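PDB 5XTF: 2,3-dihydroxy-2,3-dihydrophenylpropionate dehydrogenase from Pseudomonas sp. MC1, which probably catalyses the NAD(+)-dependent oxidation of naphthalene cis-dihydrodiol to 1,2-dihydroxynaphthalene in the breakdown of aromatic hydrocarbons. Local coordinates for residues W118-I121 / S122-D126; L144-L147 / K148-N151. All coordinates share one frame; numbering follows the deposited sequence.

Interaction 1 of 2, residues W118-I121 / S122-D126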
loop_
_atom_site.group_PDB
_atom_site.type_symbol
_atom_site.label_atom_id
_atom_site.label_comp_id
_atom_site.label_asym_id
_atom_site.label_seq_id
_atom_site.Cartn_x
_atom_site.Cartn_y
_atom_site.Cartn_z
ATOM N N TRP B 118 12.886 18.009 23.245
ATOM C CA TRP B 118 12.011 18.565 22.219
ATOM C C TRP B 118 12.682 19.684 21.435
ATOM O O TRP B 118 12.437 19.831 20.233
ATOM C CB TRP B 118 10.707 19.059 22.846
ATOM C CG TRP B 118 9.836 19.771 21.866
ATOM C CD1 TRP B 118 9.541 21.101 21.844
ATOM C CD2 TRP B 118 9.172 19.190 20.739
ATOM N NE1 TRP B 118 8.719 21.386 20.775
ATOM C CE2 TRP B 118 8.477 20.229 20.083
ATOM C CE3 TRP B 118 9.090 17.888 20.227
ATOM C CZ2 TRP B 118 7.716 20.011 18.932
ATOM C CZ3 TRP B 118 8.330 17.668 19.080
ATOM C CH2 TRP B 118 7.653 18.727 18.447
ATOM N N GLU B 119 13.534 20.474 22.086
ATOM C CA GLU B 119 14.235 21.556 21.405
ATOM C C GLU B 119 14.951 21.041 20.168
ATOM O O GLU B 119 14.903 21.665 19.097
ATOM C CB GLU B 119 15.222 22.213 22.370
ATOM C CG GLU B 119 14.587 22.849 23.633
ATOM C CD GLU B 119 13.797 21.877 24.525
ATOM O OE1 GLU B 119 12.924 22.319 25.290
ATOM O OE2 GLU B 119 14.031 20.657 24.475
ATOM N N LYS B 120 15.589 19.878 20.293
ATOM C CA LYS B 120 16.280 19.268 19.170
ATOM C C LYS B 120 15.297 18.705 18.152
ATOM O O LYS B 120 15.474 18.896 16.940
ATOM C CB LYS B 120 17.222 18.188 19.682
ATOM C CG LYS B 120 17.720 17.260 18.599
ATOM C CD LYS B 120 19.215 16.931 18.772
ATOM C CE LYS B 120 19.801 16.203 17.526
ATOM N NZ LYS B 120 19.607 16.937 16.220
ATOM N N ILE B 121 14.252 18.018 18.620
ATOM C CA ILE B 121 13.254 17.484 17.700
ATOM C C ILE B 121 12.616 18.612 16.904
ATOM O O ILE B 121 12.458 18.520 15.680
ATOM C CB ILE B 121 12.187 16.684 18.455
ATOM C CG1 ILE B 121 12.805 15.484 19.156
ATOM C CG2 ILE B 121 11.111 16.236 17.495
ATOM C CD1 ILE B 121 11.804 14.756 19.990
ATOM N N SER B 122 12.248 19.697 17.592
ATOM C CA SER B 122 11.579 20.806 16.928
ATOM C C SER B 122 12.455 21.422 15.848
ATOM O O SER B 122 11.961 21.791 14.779
ATOM C CB SER B 122 11.190 21.870 17.941
ATOM O OG SER B 122 10.397 22.855 17.313
ATOM N N SER B 123 13.755 21.563 16.112
ATOM C CA SER B 123 14.645 22.131 15.108
ATOM C C SER B 123 14.760 21.215 13.900
ATOM O O SER B 123 14.555 21.643 12.757
ATOM C CB SER B 123 16.022 22.389 15.711
ATOM O OG SER B 123 15.977 23.501 16.573
ATOM N N SER B 124 15.099 19.947 14.140
ATOM C CA SER B 124 15.242 19.000 13.047
ATOM C C SER B 124 13.967 18.922 12.228
ATOM O O SER B 124 14.018 18.920 10.989
ATOM C CB SER B 124 15.607 17.626 13.597
ATOM O OG SER B 124 16.773 17.708 14.404
ATOM N N PHE B 125 12.807 18.899 12.901
ATOM C CA PHE B 125 11.547 18.758 12.177
ATOM C C PHE B 125 11.356 19.921 11.217
ATOM O O PHE B 125 10.943 19.730 10.066
ATOM C CB PHE B 125 10.367 18.644 13.157
ATOM C CG PHE B 125 9.014 18.586 12.485
ATOM C CD1 PHE B 125 8.425 19.730 11.976
ATOM C CD2 PHE B 125 8.325 17.393 12.384
ATOM C CE1 PHE B 125 7.194 19.687 11.342
ATOM C CE2 PHE B 125 7.078 17.346 11.772
ATOM C CZ PHE B 125 6.516 18.495 11.244
ATOM N N ASP B 126 11.658 21.134 11.668
ATOM C CA ASP B 126 11.518 22.287 10.789
ATOM C C ASP B 126 12.459 22.177 9.597
ATOM O O ASP B 126 12.084 22.498 8.459
ATOM C CB ASP B 126 11.770 23.567 11.584
ATOM C CG ASP B 126 10.750 23.763 12.728
ATOM O OD1 ASP B 126 9.695 23.084 12.723
ATOM O OD2 ASP B 126 10.994 24.596 13.636
HETATM O O HOH W 1 14.090 24.370 18.941
#
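Ser122 sets its CB over one face of the Trp118 indole, one turn further along the same helix. The methylene stands 4.0 Å from the centroid of the five-membered ring, a CH-pi contact displaced toward the rim on the side of NE1 and CE2. Trp118 brings its ring there by holding CG anti to the backbone N (chi1 174°), which lays the indole forward along the helix. On another side of the helix, Ser124 turns its hydroxyl back to the preceding turn: OG donates to Lys120 O over 3.1 Å, reaching it from above the carbonyl plane. The same oxygen takes the backbone N of Ser124 at 3.0 Å, nearly straight on, and is thus gripped by two donors of one residue. Lys120 bends its chain at chi2 and chi4, and its NZ makes a weak 3.5 Å bond to Ser124 OG. A water links Glu119 O, to which it donates over 2.8 Å, with Ser123 OG at 3.2 Å.

Beneath these side chains run the backbone bonds of the first turns, among them Ser122 N to Trp118 O at 2.7 Å and Phe125 N to Ile121 O at 2.8 Å. Further out, the second subunit covers the side bearing Trp118, Ser122 and Phe125. His81 of the second subunit stacks with the Trp118 ring, while Lys134 of that subunit hydrogen-bonds Ser122 OG and forms a salt bridge with Asp126; Leu112 of the same chain touches Lys120 and Ser124. This is regular i to i+4 alpha-helical packing at the start of helix 118-150, the long helix that in short-chain dehydrogenases follows the fourth strand of the Rossmann sheet and commonly pairs with its counterpart in another subunit.

Interaction 2 of 2, residues L144-L147 / K148-N151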
loop_
_atom_site.group_PDB
_atom_site.type_symbol
_atom_site.label_atom_id
_atom_site.label_comp_id
_atom_site.label_asym_id
_atom_site.label_seq_id
_atom_site.Cartn_x
_atom_site.Cartn_y
_atom_site.Cartn_z
ATOM N N LEU B 144 4.902 25.630 -12.320
ATOM C CA LEU B 144 3.590 25.284 -12.861
ATOM C C LEU B 144 3.243 26.069 -14.127
ATOM O O LEU B 144 3.010 25.444 -15.171
ATOM C CB LEU B 144 2.507 25.484 -11.798
ATOM C CG LEU B 144 1.215 24.699 -12.026
ATOM C CD1 LEU B 144 1.480 23.220 -12.052
ATOM C CD2 LEU B 144 0.219 24.992 -10.946
ATOM N N PRO B 145 3.218 27.412 -14.109
ATOM C CA PRO B 145 2.795 28.122 -15.325
ATOM C C PRO B 145 3.575 27.698 -16.564
ATOM O O PRO B 145 2.978 27.563 -17.641
ATOM C CB PRO B 145 3.015 29.593 -14.962
ATOM C CG PRO B 145 3.000 29.631 -13.459
ATOM C CD PRO B 145 3.647 28.355 -13.055
ATOM N N GLU B 146 4.870 27.391 -16.425
ATOM C CA GLU B 146 5.661 26.960 -17.575
ATOM C C GLU B 146 5.409 25.501 -17.947
ATOM O O GLU B 146 5.433 25.157 -19.134
ATOM C CB GLU B 146 7.144 27.196 -17.293
ATOM C CG GLU B 146 7.514 28.687 -17.305
ATOM C CD GLU B 146 7.268 29.339 -18.683
ATOM O OE1 GLU B 146 7.575 28.697 -19.720
ATOM O OE2 GLU B 146 6.743 30.479 -18.736
ATOM N N LEU B 147 5.166 24.633 -16.959
ATOM C CA LEU B 147 4.792 23.251 -17.257
ATOM C C LEU B 147 3.443 23.161 -17.964
ATOM O O LEU B 147 3.245 22.264 -18.796
ATOM C CB LEU B 147 4.779 22.429 -15.968
ATOM C CG LEU B 147 6.139 22.283 -15.279
ATOM C CD1 LEU B 147 5.995 21.605 -13.948
ATOM C CD2 LEU B 147 7.068 21.474 -16.166
ATOM N N LYS B 148 2.509 24.065 -17.649
ATOM C CA LYS B 148 1.212 24.069 -18.321
ATOM C C LYS B 148 1.322 24.444 -19.796
ATOM O O LYS B 148 0.530 23.960 -20.620
ATOM C CB LYS B 148 0.257 25.029 -17.615
ATOM C CG LYS B 148 -0.163 24.596 -16.216
ATOM C CD LYS B 148 -1.446 25.320 -15.799
ATOM C CE LYS B 148 -1.819 25.014 -14.352
ATOM N NZ LYS B 148 -2.891 25.932 -13.861
ATOM N N LYS B 149 2.266 25.330 -20.133
ATOM C CA LYS B 149 2.459 25.736 -21.519
ATOM C C LYS B 149 3.037 24.610 -22.349
ATOM O O LYS B 149 2.782 24.531 -23.554
ATOM C CB LYS B 149 3.384 26.943 -21.589
ATOM C CG LYS B 149 2.815 28.221 -20.982
ATOM C CD LYS B 149 3.815 29.337 -21.257
ATOM C CE LYS B 149 3.659 30.525 -20.351
ATOM N NZ LYS B 149 4.534 31.625 -20.841
ATOM N N THR B 150 3.804 23.722 -21.734
ATOM C CA THR B 150 4.361 22.590 -22.456
ATOM C C THR B 150 3.645 21.288 -22.131
ATOM O O THR B 150 4.014 20.243 -22.684
ATOM C CB THR B 150 5.848 22.454 -22.135
ATOM O OG1 THR B 150 5.992 22.233 -20.722
ATOM C CG2 THR B 150 6.604 23.743 -22.520
ATOM N N ASN B 151 2.636 21.332 -21.252
ATOM C CA ASN B 151 1.995 20.153 -20.683
ATOM C C ASN B 151 3.059 19.146 -20.258
ATOM O O ASN B 151 3.128 18.008 -20.735
ATOM C CB ASN B 151 0.986 19.552 -21.664
ATOM C CG ASN B 151 -0.218 20.458 -21.891
ATOM O OD1 ASN B 151 -0.292 21.603 -21.394
ATOM N ND2 ASN B 151 -1.168 19.954 -22.663
#
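Lys148 runs its extended side chain obliquely across Leu144, with CE against Leu144 CG at 3.8 Å and close to CD2 as well. Its backbone N donates to Leu144 O over 2.9 Å, an ordinary helical bond, and the ammonium group is carried on to a salt bridge with Glu115 of the second subunit. Lys149 leaves on a different side of the helix, toward the carboxylate of Glu146. NZ and OE2 form a salt bridge at 3.3 Å, weak as a hydrogen bond, while CE lies 3.5 Å from the same oxygen, so the lysine chain crosses the carboxylate rather than meeting it by the ammonium alone. Glu146 is folded for this by its bend at chi2 (-62°). With an alanine here in place of the carboxylate, the Lys149 ammonium would probably lose its mate within the helix and its chain be freer to swing.

This i to i+3 pair sits in the last turns of helix 118-150, which leads into strand 153-157 of the parallel Rossmann sheet. The backbone bonds slacken here: Lys149 N reaches Pro145 O and Glu146 O only weakly. Thr150 N likewise makes weak bonds to Glu146 O at 3.4 Å and to Leu147 O at 3.3 Å, while its hydroxyl bonds to Leu98 O. At Asn151 phi turns positive (45°), taking the chain out of helical geometry, and Arg256 hydrogen-bonds the carbonyl oxygen of Thr150 and, weakly, that of Asn151.

Both contacts belong to helix 118-150, interaction 1 in its first turns and interaction 2 in its last. Their centres are 36 Å apart and their nearest atoms about 22 Å apart, so they share a helix without touching. Along the chain they come in series, between strands 100-103 and 153-157, which lie next to each other in the parallel sheet; the helix is thus the crossover joining two neighbouring strands of the Rossmann fold. Interaction 1 is centred about 24 Å from the centre of the chain and interaction 2 about 18 Å, where the helix hands over to strand 153-157. Both ends touch the second subunit, which spreads this subunit interface along the helix, away from the NAD(+)-binding residues.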